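Local coordinates for Myo-inositol-1-phosphate synthase-related protein (Thermotoga maritima MSB8, PDB 3CIN) that is of unknown function but binds nicotinamide-adenine-dinucleotide and a magnesium ion and is related by family to the myo-inositol-1-phosphate synthases, at residues R49-G54 and L339-K344; E122-L127 and A176-L181; V149-K154 and P203-L208; F249-N254 and K301-I306; V358-M363 and K372-I377. One frame throughout, in Å; residues are numbered along the deposited sequence. Where two conformers were deposited one is given.

Contact 1. Residues R49-G54 and L339-K344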
# COMPACT_ATOMS: atom_id res chain seq x y z
N ARG A 49 -21.30 2.00 26.46
CA ARG A 49 -22.15 2.02 27.65
C ARG A 49 -23.40 2.88 27.49
O ARG A 49 -24.01 3.28 28.50
CB ARG A 49 -21.34 2.48 28.84
CG ARG A 49 -20.21 1.56 29.20
CD ARG A 49 -19.63 1.99 30.54
NE ARG A 49 -18.21 1.67 30.55
CZ ARG A 49 -17.70 0.55 31.04
NH1 ARG A 49 -18.47 -0.35 31.68
NH2 ARG A 49 -16.38 0.37 30.96
N GLU A 50 -23.80 3.15 26.25
CA GLU A 50 -24.99 3.99 25.99
C GLU A 50 -26.31 3.24 26.15
O GLU A 50 -27.36 3.86 26.25
CB GLU A 50 -24.94 4.57 24.59
CG GLU A 50 -23.78 5.50 24.36
CD GLU A 50 -23.89 6.21 23.03
OE1 GLU A 50 -24.63 7.21 23.00
OE2 GLU A 50 -23.25 5.74 22.05
N LEU A 51 -26.26 1.91 26.16
CA LEU A 51 -27.51 1.13 26.27
C LEU A 51 -27.84 0.92 27.74
O LEU A 51 -26.96 0.99 28.60
CB LEU A 51 -27.39 -0.19 25.52
CG LEU A 51 -27.23 -0.04 24.01
CD1 LEU A 51 -27.00 -1.42 23.37
CD2 LEU A 51 -28.47 0.72 23.43
N PRO A 52 -29.12 0.65 28.04
CA PRO A 52 -29.55 0.40 29.43
C PRO A 52 -29.01 -0.87 30.06
O PRO A 52 -29.08 -1.02 31.28
CB PRO A 52 -31.08 0.26 29.32
CG PRO A 52 -31.44 0.68 27.91
CD PRO A 52 -30.23 0.60 27.07
N ILE A 53 -28.57 -1.82 29.24
CA ILE A 53 -28.02 -3.07 29.67
C ILE A 53 -26.51 -2.89 29.72
O ILE A 53 -25.88 -2.46 28.72
CB ILE A 53 -28.40 -4.25 28.68
CG1 ILE A 53 -29.93 -4.48 28.63
CG2 ILE A 53 -27.67 -5.52 29.08
CD1 ILE A 53 -30.39 -5.36 27.47
N GLY A 54 -25.93 -3.09 30.90
CA GLY A 54 -24.49 -2.97 31.06
C GLY A 54 -23.78 -4.30 30.84
O GLY A 54 -24.42 -5.34 30.75
N LEU A 339 -25.03 -6.46 19.76
CA LEU A 339 -26.12 -7.23 19.13
C LEU A 339 -26.92 -8.03 20.14
O LEU A 339 -28.14 -8.10 20.04
CB LEU A 339 -25.60 -8.15 18.06
CG LEU A 339 -25.19 -7.45 16.79
CD1 LEU A 339 -24.26 -8.36 15.94
CD2 LEU A 339 -26.40 -7.00 15.98
N VAL A 340 -26.28 -8.62 21.14
CA VAL A 340 -27.04 -9.29 22.17
C VAL A 340 -27.93 -8.34 22.98
O VAL A 340 -29.04 -8.70 23.38
CB VAL A 340 -26.16 -10.16 23.12
CG1 VAL A 340 -25.42 -11.26 22.33
CG2 VAL A 340 -25.24 -9.32 24.01
N ARG A 341 -27.45 -7.13 23.26
CA ARG A 341 -28.24 -6.15 24.04
C ARG A 341 -29.35 -5.58 23.17
O ARG A 341 -30.48 -5.40 23.60
CB ARG A 341 -27.33 -5.03 24.53
CG ARG A 341 -26.25 -5.53 25.53
CD ARG A 341 -25.44 -4.46 26.09
NE ARG A 341 -24.52 -3.86 25.13
CZ ARG A 341 -23.82 -2.74 25.36
NH1 ARG A 341 -23.93 -2.06 26.53
NH2 ARG A 341 -23.02 -2.28 24.42
N LEU A 342 -29.04 -5.28 21.91
CA LEU A 342 -30.08 -4.86 20.99
C LEU A 342 -31.12 -5.96 20.75
O LEU A 342 -32.31 -5.66 20.48
CB LEU A 342 -29.46 -4.46 19.65
CG LEU A 342 -28.56 -3.23 19.62
CD1 LEU A 342 -27.82 -3.14 18.26
CD2 LEU A 342 -29.33 -1.95 19.94
N GLY A 343 -30.72 -7.21 20.80
CA GLY A 343 -31.69 -8.31 20.65
C GLY A 343 -32.69 -8.32 21.79
O GLY A 343 -33.87 -8.56 21.58
N LYS A 344 -32.21 -8.10 23.01
CA LYS A 344 -33.12 -8.02 24.18
C LYS A 344 -34.08 -6.82 24.07
O LYS A 344 -35.25 -6.92 24.43
CB LYS A 344 -32.29 -7.97 25.44
CG LYS A 344 -33.06 -7.98 26.73
CD LYS A 344 -33.88 -9.26 26.87
CE LYS A 344 -34.39 -9.50 28.27
NZ LYS A 344 -34.97 -8.29 28.90
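Arg341 reaches out from helix 328-348 and donates from NH1 to the backbone O of Ile53 over 3.0 Å. The bond is nearly straight, 163° at the hydrogen, and the oxygen lies in the plane of the guanidinium, at its edge. One face of the same group is covered by Leu51, whose CD1 sits toward the rim of the plane and also touches CB of Arg341 at 3.8 Å. The aliphatic part of the arginine is used as well: its CG packs at 3.8 Å on Ile53 CG2, the two side chains running past each other in opposite directions. Further along the helix, Ile53 CD1 meets CB of Lys344 at 3.8 Å, and Leu342 CD2 approaches Leu51 CD1 at 4.2 Å. The contact thus fastens the loop between helix 23-36 and strand 58-65, two elements of the Rossmann-type nucleotide-binding half, to a helix from much later in the chain. A bend at chi3 (-70°) turns the guanidinium of Arg341 toward further partners: NE donates to Val337 O, and NH2 to Ala48 O as well as forming a salt bridge with Asp338. Lys344 directs its amine to Asp348, one turn on.

Contact 2. Residues E122-L127 and A176-L181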
# COMPACT_ATOMS: atom_id res chain seq x y z
N GLU A 122 -36.48 -34.95 15.92
CA GLU A 122 -36.18 -35.30 17.30
C GLU A 122 -35.07 -34.47 17.93
O GLU A 122 -35.15 -34.10 19.11
CB GLU A 122 -35.78 -36.78 17.39
CG GLU A 122 -36.99 -37.70 17.20
CD GLU A 122 -36.64 -39.17 17.07
OE1 GLU A 122 -35.58 -39.52 16.47
OE2 GLU A 122 -37.49 -39.99 17.55
N ALA A 123 -34.01 -34.24 17.14
CA ALA A 123 -32.84 -33.44 17.56
C ALA A 123 -33.29 -32.00 17.90
O ALA A 123 -32.92 -31.43 18.95
CB ALA A 123 -31.76 -33.46 16.47
N VAL A 124 -34.15 -31.44 17.06
CA VAL A 124 -34.73 -30.13 17.33
C VAL A 124 -35.52 -30.10 18.64
O VAL A 124 -35.31 -29.21 19.48
CB VAL A 124 -35.62 -29.69 16.17
CG1 VAL A 124 -36.50 -28.50 16.56
CG2 VAL A 124 -34.76 -29.34 14.95
N ASP A 125 -36.42 -31.06 18.83
CA ASP A 125 -37.19 -31.13 20.08
C ASP A 125 -36.26 -31.29 21.30
O ASP A 125 -36.52 -30.74 22.36
CB ASP A 125 -38.16 -32.28 20.03
CG ASP A 125 -39.31 -32.04 19.08
OD1 ASP A 125 -39.59 -30.85 18.71
OD2 ASP A 125 -39.93 -33.05 18.70
N THR A 126 -35.19 -32.04 21.15
CA THR A 126 -34.18 -32.17 22.20
C THR A 126 -33.46 -30.83 22.51
O THR A 126 -33.30 -30.47 23.67
CB THR A 126 -33.09 -33.22 21.82
OG1 THR A 126 -33.68 -34.51 21.66
CG2 THR A 126 -32.03 -33.28 22.91
N LEU A 127 -32.99 -30.14 21.48
CA LEU A 127 -32.47 -28.78 21.65
C LEU A 127 -33.46 -27.87 22.38
O LEU A 127 -33.08 -27.20 23.34
CB LEU A 127 -32.06 -28.15 20.31
CG LEU A 127 -30.82 -28.81 19.68
CD1 LEU A 127 -30.68 -28.24 18.25
CD2 LEU A 127 -29.52 -28.67 20.51
N ALA A 176 -31.81 -22.26 13.62
CA ALA A 176 -32.81 -21.20 13.51
C ALA A 176 -34.27 -21.73 13.62
O ALA A 176 -35.16 -21.08 14.18
CB ALA A 176 -32.61 -20.42 12.19
N TYR A 177 -34.51 -22.87 13.00
CA TYR A 177 -35.77 -23.57 13.13
C TYR A 177 -36.03 -23.91 14.60
O TYR A 177 -37.11 -23.58 15.12
CB TYR A 177 -35.76 -24.80 12.24
CG TYR A 177 -37.03 -25.59 12.25
CD1 TYR A 177 -38.07 -25.31 11.39
CD2 TYR A 177 -37.19 -26.64 13.15
CE1 TYR A 177 -39.21 -26.06 11.41
CE2 TYR A 177 -38.33 -27.35 13.20
CZ TYR A 177 -39.33 -27.09 12.31
OH TYR A 177 -40.46 -27.86 12.35
N ALA A 178 -35.09 -24.60 15.24
CA ALA A 178 -35.18 -24.84 16.67
C ALA A 178 -35.40 -23.56 17.51
O ALA A 178 -36.19 -23.57 18.47
CB ALA A 178 -33.93 -25.58 17.17
N ALA A 179 -34.75 -22.46 17.14
CA ALA A 179 -34.89 -21.19 17.84
C ALA A 179 -36.32 -20.69 17.77
O ALA A 179 -36.82 -20.13 18.76
CB ALA A 179 -33.86 -20.13 17.36
N ALA A 180 -37.01 -20.87 16.63
CA ALA A 180 -38.40 -20.43 16.50
C ALA A 180 -39.27 -21.29 17.40
O ALA A 180 -40.17 -20.79 18.07
CB ALA A 180 -38.91 -20.54 15.06
N LEU A 181 -39.01 -22.61 17.41
CA LEU A 181 -39.85 -23.50 18.25
C LEU A 181 -39.63 -23.15 19.72
O LEU A 181 -40.60 -23.09 20.51
CB LEU A 181 -39.57 -24.98 17.97
CG LEU A 181 -40.30 -25.56 16.76
CD1 LEU A 181 -40.12 -24.83 15.49
CD2 LEU A 181 -39.93 -27.01 16.53
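Val124 meets three residues of helix 171-186 mainly through one methyl, CG1. Set anti to the backbone N (chi1 166°), this branch lies 3.7 Å from Leu181 CD2 and 3.9 Å from Ala178 CB. It also comes to the edge of the Tyr177 ring, near the ring plane, 3.9 Å from CD2, which CG2 of the valine reaches too. The valine side chain crosses both the tyrosine and Leu181 at about a right angle. Leu181, one turn beyond Tyr177, lays its CD1 over one face of the tyrosine ring, offset toward the rim, so that leucine on a face and valine at the edge help to fix the ring's position. On the other flank Leu127 CD1 approaches the methyl of Ala178 at 4.3 Å. The short segments cross at -52°, their axes 9.2 Å apart, and the alpha carbons of Val124 and Ala178 come to 5.3 Å, consistent with the small side chain of Ala178 at the crossing. Helices 120-134 and 171-186 thus pack together in the layer beside the parallel Rossmann-type sheet. No hydrogen bond passes between the segments, so their joining rests on dispersion and on burial of apolar surface.

Contact 3. Residues V149-K154 and P203-L208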
# COMPACT_ATOMS: atom_id res chain seq x y z
N VAL A 149 -28.18 -23.59 0.78
CA VAL A 149 -29.10 -23.13 -0.24
C VAL A 149 -30.38 -22.70 0.49
O VAL A 149 -30.96 -23.49 1.22
CB VAL A 149 -29.46 -24.28 -1.21
CG1 VAL A 149 -30.63 -23.87 -2.15
CG2 VAL A 149 -28.21 -24.74 -1.98
N PRO A 150 -30.80 -21.45 0.32
CA PRO A 150 -32.01 -21.03 1.01
C PRO A 150 -33.29 -21.70 0.47
O PRO A 150 -33.32 -22.31 -0.63
CB PRO A 150 -32.07 -19.50 0.73
CG PRO A 150 -31.46 -19.37 -0.58
CD PRO A 150 -30.29 -20.41 -0.58
N PHE A 151 -34.34 -21.58 1.28
CA PHE A 151 -35.65 -22.15 0.98
C PHE A 151 -36.59 -21.20 0.24
O PHE A 151 -37.24 -21.59 -0.72
CB PHE A 151 -36.33 -22.69 2.23
CG PHE A 151 -35.64 -23.89 2.79
CD1 PHE A 151 -35.87 -25.13 2.27
CD2 PHE A 151 -34.65 -23.74 3.72
CE1 PHE A 151 -35.19 -26.22 2.74
CE2 PHE A 151 -34.00 -24.85 4.21
CZ PHE A 151 -34.26 -26.07 3.71
N GLY A 152 -36.72 -19.98 0.72
CA GLY A 152 -37.63 -19.04 0.10
C GLY A 152 -39.08 -19.21 0.55
O GLY A 152 -39.74 -18.23 0.89
N ASN A 153 -39.57 -20.46 0.52
CA ASN A 153 -40.90 -20.80 0.97
C ASN A 153 -40.77 -21.60 2.24
O ASN A 153 -40.07 -22.60 2.28
CB ASN A 153 -41.63 -21.67 -0.05
CG ASN A 153 -42.04 -20.87 -1.25
OD1 ASN A 153 -42.50 -19.74 -1.10
ND2 ASN A 153 -41.79 -21.40 -2.46
N LYS A 154 -41.47 -21.16 3.28
CA LYS A 154 -41.49 -21.85 4.55
C LYS A 154 -41.88 -23.34 4.42
O LYS A 154 -41.29 -24.18 5.10
CB LYS A 154 -42.52 -21.18 5.47
CG LYS A 154 -42.50 -21.75 6.84
CD LYS A 154 -43.11 -20.81 7.83
CE LYS A 154 -44.51 -20.42 7.48
NZ LYS A 154 -45.45 -21.47 7.90
N PRO A 203 -36.84 -15.55 3.26
CA PRO A 203 -38.20 -15.31 3.70
C PRO A 203 -38.87 -16.48 4.42
O PRO A 203 -39.78 -16.27 5.25
CB PRO A 203 -38.92 -15.00 2.40
CG PRO A 203 -37.88 -14.39 1.56
CD PRO A 203 -36.64 -15.18 1.85
N ALA A 204 -38.41 -17.71 4.18
CA ALA A 204 -38.96 -18.85 4.92
C ALA A 204 -38.74 -18.69 6.40
O ALA A 204 -39.63 -18.96 7.21
CB ALA A 204 -38.34 -20.12 4.46
N PHE A 205 -37.55 -18.24 6.78
CA PHE A 205 -37.18 -18.11 8.18
C PHE A 205 -37.77 -16.82 8.78
O PHE A 205 -38.11 -16.78 9.97
CB PHE A 205 -35.67 -18.19 8.37
CG PHE A 205 -35.14 -19.59 8.30
CD1 PHE A 205 -35.11 -20.39 9.43
CD2 PHE A 205 -34.59 -20.11 7.11
CE1 PHE A 205 -34.55 -21.62 9.34
CE2 PHE A 205 -34.02 -21.35 7.08
CZ PHE A 205 -34.06 -22.11 8.16
N VAL A 206 -37.87 -15.76 7.98
CA VAL A 206 -38.44 -14.50 8.48
C VAL A 206 -39.92 -14.75 8.83
O VAL A 206 -40.39 -14.34 9.90
CB VAL A 206 -38.28 -13.32 7.52
CG1 VAL A 206 -38.94 -12.07 8.05
CG2 VAL A 206 -36.78 -13.08 7.28
N GLU A 207 -40.62 -15.46 7.97
CA GLU A 207 -42.02 -15.81 8.25
C GLU A 207 -42.18 -16.75 9.45
O GLU A 207 -43.05 -16.54 10.30
CB GLU A 207 -42.69 -16.48 7.06
CG GLU A 207 -44.17 -16.74 7.30
CD GLU A 207 -44.89 -17.15 6.03
OE1 GLU A 207 -44.22 -17.59 5.07
OE2 GLU A 207 -46.14 -17.01 6.00
N LEU A 208 -41.37 -17.80 9.51
CA LEU A 208 -41.40 -18.71 10.64
C LEU A 208 -41.13 -17.90 11.91
O LEU A 208 -41.78 -18.11 12.93
CB LEU A 208 -40.32 -19.79 10.46
CG LEU A 208 -40.25 -20.91 11.51
CD1 LEU A 208 -41.34 -21.89 11.39
CD2 LEU A 208 -38.88 -21.68 11.49
O HOH W 1 -42.79 -18.43 3.28
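The methyl of Ala204 packs close against the backbone where the loop turns into helix 154-162, CB lying 3.5 Å from Lys154 N. The alpha carbons of Lys154 and Ala204 are only 3.9 Å apart. Apolar contacts join this methyl to Phe151 CB at 4.0 Å and Phe151 CD2 to Phe205 CE2 at 4.2 Å, the two phenylalanines crossing at a slant. Lys154, with CG anti to the backbone N (chi1 -174°), lays its aliphatic chain along helix 203-211, CD lying 4.0 Å from Leu208 CB. Its CE then rests against the carboxylate carbon CD of Glu207 at 3.6 Å, while the charged ends stay apart, NZ and OE2 being separated by 4.9 Å.

Among polar links, a water accepts from Lys154 N at 3.0 Å; its further link to Glu207 OE1, just past the first turn of helix 203-211, is too short and therefore doubtful. Just before Pro203, Asp202 OD1 accepts from the amides of both Gly152 and Ala204, and its OD2 from that of Phe151. This carboxylate ties the start of helix 203-211 to the loop leading into helix 154-162, beside the parallel sheet of a Rossmann-type fold.

Contact 4. Residues F249-N254 and K301-I306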
# COMPACT_ATOMS: atom_id res chain seq x y z
N PHE A 249 -8.74 -8.30 -1.93
CA PHE A 249 -8.06 -9.54 -1.59
C PHE A 249 -8.10 -9.66 -0.12
O PHE A 249 -7.85 -8.66 0.55
CB PHE A 249 -6.63 -9.45 -2.06
CG PHE A 249 -5.75 -10.64 -1.71
CD1 PHE A 249 -6.06 -11.92 -2.15
CD2 PHE A 249 -4.56 -10.45 -1.00
CE1 PHE A 249 -5.20 -13.00 -1.87
CE2 PHE A 249 -3.73 -11.53 -0.71
CZ PHE A 249 -4.04 -12.80 -1.16
N ASN A 250 -8.42 -10.86 0.41
CA ASN A 250 -8.46 -11.05 1.86
C ASN A 250 -7.93 -12.44 2.19
O ASN A 250 -8.31 -13.40 1.54
CB ASN A 250 -9.85 -10.80 2.42
CG ASN A 250 -10.96 -11.02 1.39
OD1 ASN A 250 -11.10 -10.26 0.40
ND2 ASN A 250 -11.75 -12.06 1.60
N ILE A 251 -7.03 -12.54 3.14
CA ILE A 251 -6.39 -13.81 3.47
C ILE A 251 -6.09 -13.84 4.96
O ILE A 251 -5.76 -12.82 5.56
CB ILE A 251 -5.14 -14.03 2.64
CG1 ILE A 251 -4.56 -15.39 2.78
CG2 ILE A 251 -3.96 -12.97 2.90
CD1 ILE A 251 -3.58 -15.67 1.69
N GLY A 252 -6.14 -15.03 5.54
CA GLY A 252 -5.87 -15.19 6.96
C GLY A 252 -5.61 -16.65 7.29
O GLY A 252 -5.59 -17.49 6.40
N GLY A 253 -5.41 -16.92 8.58
CA GLY A 253 -4.91 -18.19 9.05
C GLY A 253 -5.88 -19.00 9.89
O GLY A 253 -5.45 -19.98 10.55
N ASN A 254 -7.14 -18.62 9.86
CA ASN A 254 -8.19 -19.37 10.57
C ASN A 254 -8.68 -20.60 9.79
O ASN A 254 -8.89 -20.59 8.56
CB ASN A 254 -9.33 -18.40 10.92
CG ASN A 254 -8.94 -17.36 12.04
OD1 ASN A 254 -7.98 -17.57 12.82
ND2 ASN A 254 -9.70 -16.24 12.11
N LYS A 301 -5.27 -12.57 12.34
CA LYS A 301 -5.09 -11.21 11.82
C LYS A 301 -4.97 -11.19 10.29
O LYS A 301 -3.87 -11.39 9.78
CB LYS A 301 -3.90 -10.53 12.48
CG LYS A 301 -3.88 -8.96 12.41
CD LYS A 301 -2.70 -8.34 13.23
CE LYS A 301 -2.81 -6.78 13.22
NZ LYS A 301 -1.63 -6.08 13.81
N LYS A 302 -6.08 -10.88 9.64
CA LYS A 302 -6.21 -10.90 8.17
C LYS A 302 -5.32 -9.89 7.54
O LYS A 302 -5.05 -8.86 8.14
CB LYS A 302 -7.65 -10.56 7.75
CG LYS A 302 -8.64 -11.60 7.93
CD LYS A 302 -9.84 -11.21 7.10
CE LYS A 302 -10.93 -12.22 7.13
NZ LYS A 302 -12.22 -11.54 6.85
N PHE A 303 -4.79 -10.21 6.35
CA PHE A 303 -4.21 -9.21 5.48
C PHE A 303 -5.27 -8.91 4.44
O PHE A 303 -5.85 -9.82 3.88
CB PHE A 303 -2.94 -9.68 4.79
CG PHE A 303 -2.46 -8.75 3.73
CD1 PHE A 303 -1.97 -7.47 4.05
CD2 PHE A 303 -2.49 -9.14 2.38
CE1 PHE A 303 -1.52 -6.61 3.04
CE2 PHE A 303 -2.01 -8.28 1.37
CZ PHE A 303 -1.56 -7.00 1.71
N ILE A 304 -5.52 -7.63 4.19
CA ILE A 304 -6.44 -7.21 3.14
C ILE A 304 -5.73 -6.28 2.16
O ILE A 304 -4.84 -5.51 2.52
CB ILE A 304 -7.74 -6.57 3.74
CG1 ILE A 304 -7.49 -5.21 4.37
CG2 ILE A 304 -8.45 -7.51 4.79
CD1 ILE A 304 -8.77 -4.39 4.61
N ALA A 305 -6.17 -6.30 0.89
CA ALA A 305 -5.66 -5.39 -0.13
C ALA A 305 -6.83 -5.02 -1.01
O ALA A 305 -7.59 -5.87 -1.40
CB ALA A 305 -4.50 -6.00 -0.91
N ILE A 306 -7.04 -3.74 -1.26
CA ILE A 306 -8.20 -3.28 -2.05
C ILE A 306 -7.64 -2.31 -3.09
O ILE A 306 -6.83 -1.48 -2.78
CB ILE A 306 -9.24 -2.57 -1.16
CG1 ILE A 306 -9.93 -3.45 -0.12
CG2 ILE A 306 -10.41 -1.95 -1.95
CD1 ILE A 306 -10.45 -2.70 1.10
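Phe249 N donates to Ala305 O over 2.7 Å, the shortest of four backbone hydrogen bonds that join strands 242-252 and 301-311. The return bond runs from Ala305 N to Phe249 O at 2.9 Å. Ile251 and Phe303 form the next hydrogen-bonded pair, with Ile251 N to Phe303 O at 3.1 Å and Phe303 N to Ile251 O at 2.9 Å; in between, Asn250 faces Ile304 as a non-hydrogen-bonded pair. This is regular antiparallel pairing, the short strand axes at 162°, supplemented by CA-H...O contacts such as Ile304 CA to Phe249 O at 3.3 Å.

Phe249, Ile251, Phe303 and Ala305 share one face of the sheet. Both phenylalanines have CG anti to the backbone N (chi1 176° and 170°), and their side chains cross at about a right angle. In the conformer modelled here, Phe249 CE2 reaches the edge of the Phe303 ring, 4.1 Å from CD2, and stacks on Phe249 of a second subunit. Ile251 CG2 comes to the Phe303 ring edge too, 3.9 Å from Phe303 CB, and His307 of the second subunit stacks with Phe303.

On the other face Asn250 gives its ND2 to Thr292 OG1 and Lys290 O of the adjoining strand. The Lys302 side chain comes about 5 Å from the bound NAD. The backbone bonds therefore fix the register, while the aromatic and aliphatic face supplies an apolar surface buried between subunits.

Contact 5. Residues V358-M363 and K372-I377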
# COMPACT_ATOMS: atom_id res chain seq x y z
N VAL A 358 -31.23 -2.47 12.65
CA VAL A 358 -30.06 -3.15 13.25
C VAL A 358 -29.17 -3.81 12.20
O VAL A 358 -27.96 -3.61 12.16
CB VAL A 358 -30.51 -4.14 14.32
CG1 VAL A 358 -29.35 -4.97 14.88
CG2 VAL A 358 -31.18 -3.39 15.50
N ASN A 359 -29.76 -4.63 11.34
CA ASN A 359 -29.02 -5.38 10.34
C ASN A 359 -28.20 -4.44 9.47
O ASN A 359 -27.07 -4.77 9.13
CB ASN A 359 -29.95 -6.18 9.42
CG ASN A 359 -30.78 -7.19 10.18
OD1 ASN A 359 -30.33 -7.74 11.22
ND2 ASN A 359 -31.90 -7.58 9.55
N ALA A 360 -28.79 -3.33 9.06
CA ALA A 360 -28.09 -2.45 8.12
C ALA A 360 -26.72 -1.95 8.59
O ALA A 360 -25.83 -1.66 7.76
CB ALA A 360 -28.97 -1.29 7.77
N PHE A 361 -26.56 -1.78 9.89
CA PHE A 361 -25.31 -1.35 10.44
C PHE A 361 -24.38 -2.52 10.74
O PHE A 361 -23.21 -2.49 10.45
CB PHE A 361 -25.46 -0.53 11.73
CG PHE A 361 -24.12 -0.06 12.28
CD1 PHE A 361 -23.39 0.91 11.58
CD2 PHE A 361 -23.54 -0.63 13.38
CE1 PHE A 361 -22.10 1.28 12.02
CE2 PHE A 361 -22.25 -0.22 13.84
CZ PHE A 361 -21.56 0.74 13.14
N TYR A 362 -24.91 -3.56 11.36
CA TYR A 362 -24.07 -4.63 11.87
C TYR A 362 -23.71 -5.80 10.93
O TYR A 362 -22.82 -6.61 11.24
CB TYR A 362 -24.69 -5.18 13.17
CG TYR A 362 -24.63 -4.23 14.33
CD1 TYR A 362 -23.50 -4.13 15.13
CD2 TYR A 362 -25.67 -3.43 14.63
CE1 TYR A 362 -23.47 -3.26 16.21
CE2 TYR A 362 -25.63 -2.55 15.69
CZ TYR A 362 -24.53 -2.44 16.47
OH TYR A 362 -24.54 -1.54 17.52
N MET A 363 -24.40 -5.87 9.81
CA MET A 363 -24.35 -7.05 8.95
C MET A 363 -23.97 -6.62 7.57
O MET A 363 -24.41 -5.57 7.08
CB MET A 363 -25.72 -7.72 8.88
CG MET A 363 -26.28 -8.19 10.18
SD MET A 363 -25.38 -9.60 10.81
CE MET A 363 -26.03 -9.85 12.48
N LYS A 372 -31.44 -3.80 1.11
CA LYS A 372 -30.08 -3.85 0.64
C LYS A 372 -29.14 -3.00 1.51
O LYS A 372 -29.59 -2.28 2.41
CB LYS A 372 -29.96 -3.43 -0.81
CG LYS A 372 -30.31 -2.01 -1.06
CD LYS A 372 -29.96 -1.58 -2.48
CE LYS A 372 -29.89 -0.09 -2.57
NZ LYS A 372 -30.98 0.53 -1.74
N ASN A 373 -27.84 -3.13 1.25
CA ASN A 373 -26.87 -2.32 1.96
C ASN A 373 -27.07 -0.82 1.60
O ASN A 373 -27.36 -0.48 0.47
CB ASN A 373 -25.48 -2.73 1.58
CG ASN A 373 -25.02 -3.97 2.30
OD1 ASN A 373 -24.74 -3.95 3.52
ND2 ASN A 373 -24.92 -5.01 1.57
N ILE A 374 -26.81 0.03 2.60
CA ILE A 374 -26.76 1.50 2.47
C ILE A 374 -25.39 1.94 3.04
O ILE A 374 -24.76 1.17 3.75
CB ILE A 374 -27.92 2.20 3.19
CG1 ILE A 374 -28.00 1.79 4.67
CG2 ILE A 374 -29.23 1.88 2.47
CD1 ILE A 374 -28.99 2.59 5.46
N PRO A 375 -24.94 3.18 2.73
CA PRO A 375 -23.75 3.66 3.43
C PRO A 375 -23.85 3.49 4.94
O PRO A 375 -24.84 3.82 5.54
CB PRO A 375 -23.70 5.13 3.05
CG PRO A 375 -24.24 5.10 1.67
CD PRO A 375 -25.42 4.18 1.79
N ARG A 376 -22.79 2.95 5.53
CA ARG A 376 -22.86 2.54 6.92
C ARG A 376 -22.96 3.69 7.94
O ARG A 376 -23.48 3.48 9.03
CB ARG A 376 -21.71 1.60 7.26
CG ARG A 376 -22.17 0.39 8.03
CD ARG A 376 -21.17 -0.84 7.92
NE ARG A 376 -21.33 -1.65 6.72
CZ ARG A 376 -22.27 -2.58 6.56
NH1 ARG A 376 -23.13 -2.82 7.53
NH2 ARG A 376 -22.35 -3.27 5.43
N ILE A 377 -22.53 4.90 7.58
CA ILE A 377 -22.76 6.06 8.45
C ILE A 377 -24.23 6.39 8.55
O ILE A 377 -24.75 6.76 9.62
CB ILE A 377 -21.84 7.29 8.02
CG1 ILE A 377 -20.36 6.92 8.26
CG2 ILE A 377 -22.11 8.54 8.89
CD1 ILE A 377 -19.28 7.67 7.44
O HOH W 2 -25.99 -1.60 5.05
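Helix 356-362 gives way at Met363, the first residue to leave helical angles, and the chain returns so that helix 376-386 begins just after Pro375, with the alpha carbons of Phe361 and Arg376 5.8 Å apart. Arg376 bridges the two. Its NH1 donates to Phe361 O at 2.9 Å and to Met363 O at 3.1 Å, with angles at the hydrogen of 143° and 150°. In both bonds the nitrogen stands well above the carbonyl plane, while the oxygens lie only slightly tilted from the plane of the guanidinium. A bend at chi3 (-83°) folds the arginine back over the helix end. There NH2 makes a weak bond to Asn373 OD1, within its own segment.

Phe361 lies across the arginine chain at about a right angle. Its ring edge meets the backbone O of Arg376, 3.6 Å from CD1, and the same CD1 touches Arg376 CG at 3.8 Å. Phe361 also meets the ring of Tyr380 on helix 376-386, and Gln238 of the third subunit packs on it.

A water joins the polar network, lying 2.7 Å from Ala360 O and accepting from Ile374 N at 3.1 Å. Asn373 turns its ND2 to Lys364 O, and its side chain lies about 7 Å from the magnesium ion, whose site includes Pro366, Pro368 and Glu371 in the intervening loop. Phe361 O belongs to the last turn of its helix, where carbonyls carry partial negative charge, and Met363 O lies just beyond; the guanidinium probably gains favourable electrostatics there as well as hydrogen bonds.

Contacts 2, 3 and 4 are nested along the chain inside the long loop closed by contact 1, and contact 5 follows it. Contacts 2 and 3 alternate in sequence and touch, Phe205 and Leu208 packing on Ala176, Tyr177 and Ala180, with centres about 16 Å apart; contact 2 packs two helices and contact 3 a loop on a helix. Contacts 1 and 5 also touch, centres about 18 Å apart, where Leu339 and Leu342 meet Val358 and Tyr362. These four hold together the part around the parallel Rossmann-type sheet. Contact 4 belongs to the mixed sheet, its centre about 35 Å from that of contact 2 and across the chain's centre, where it meets another subunit.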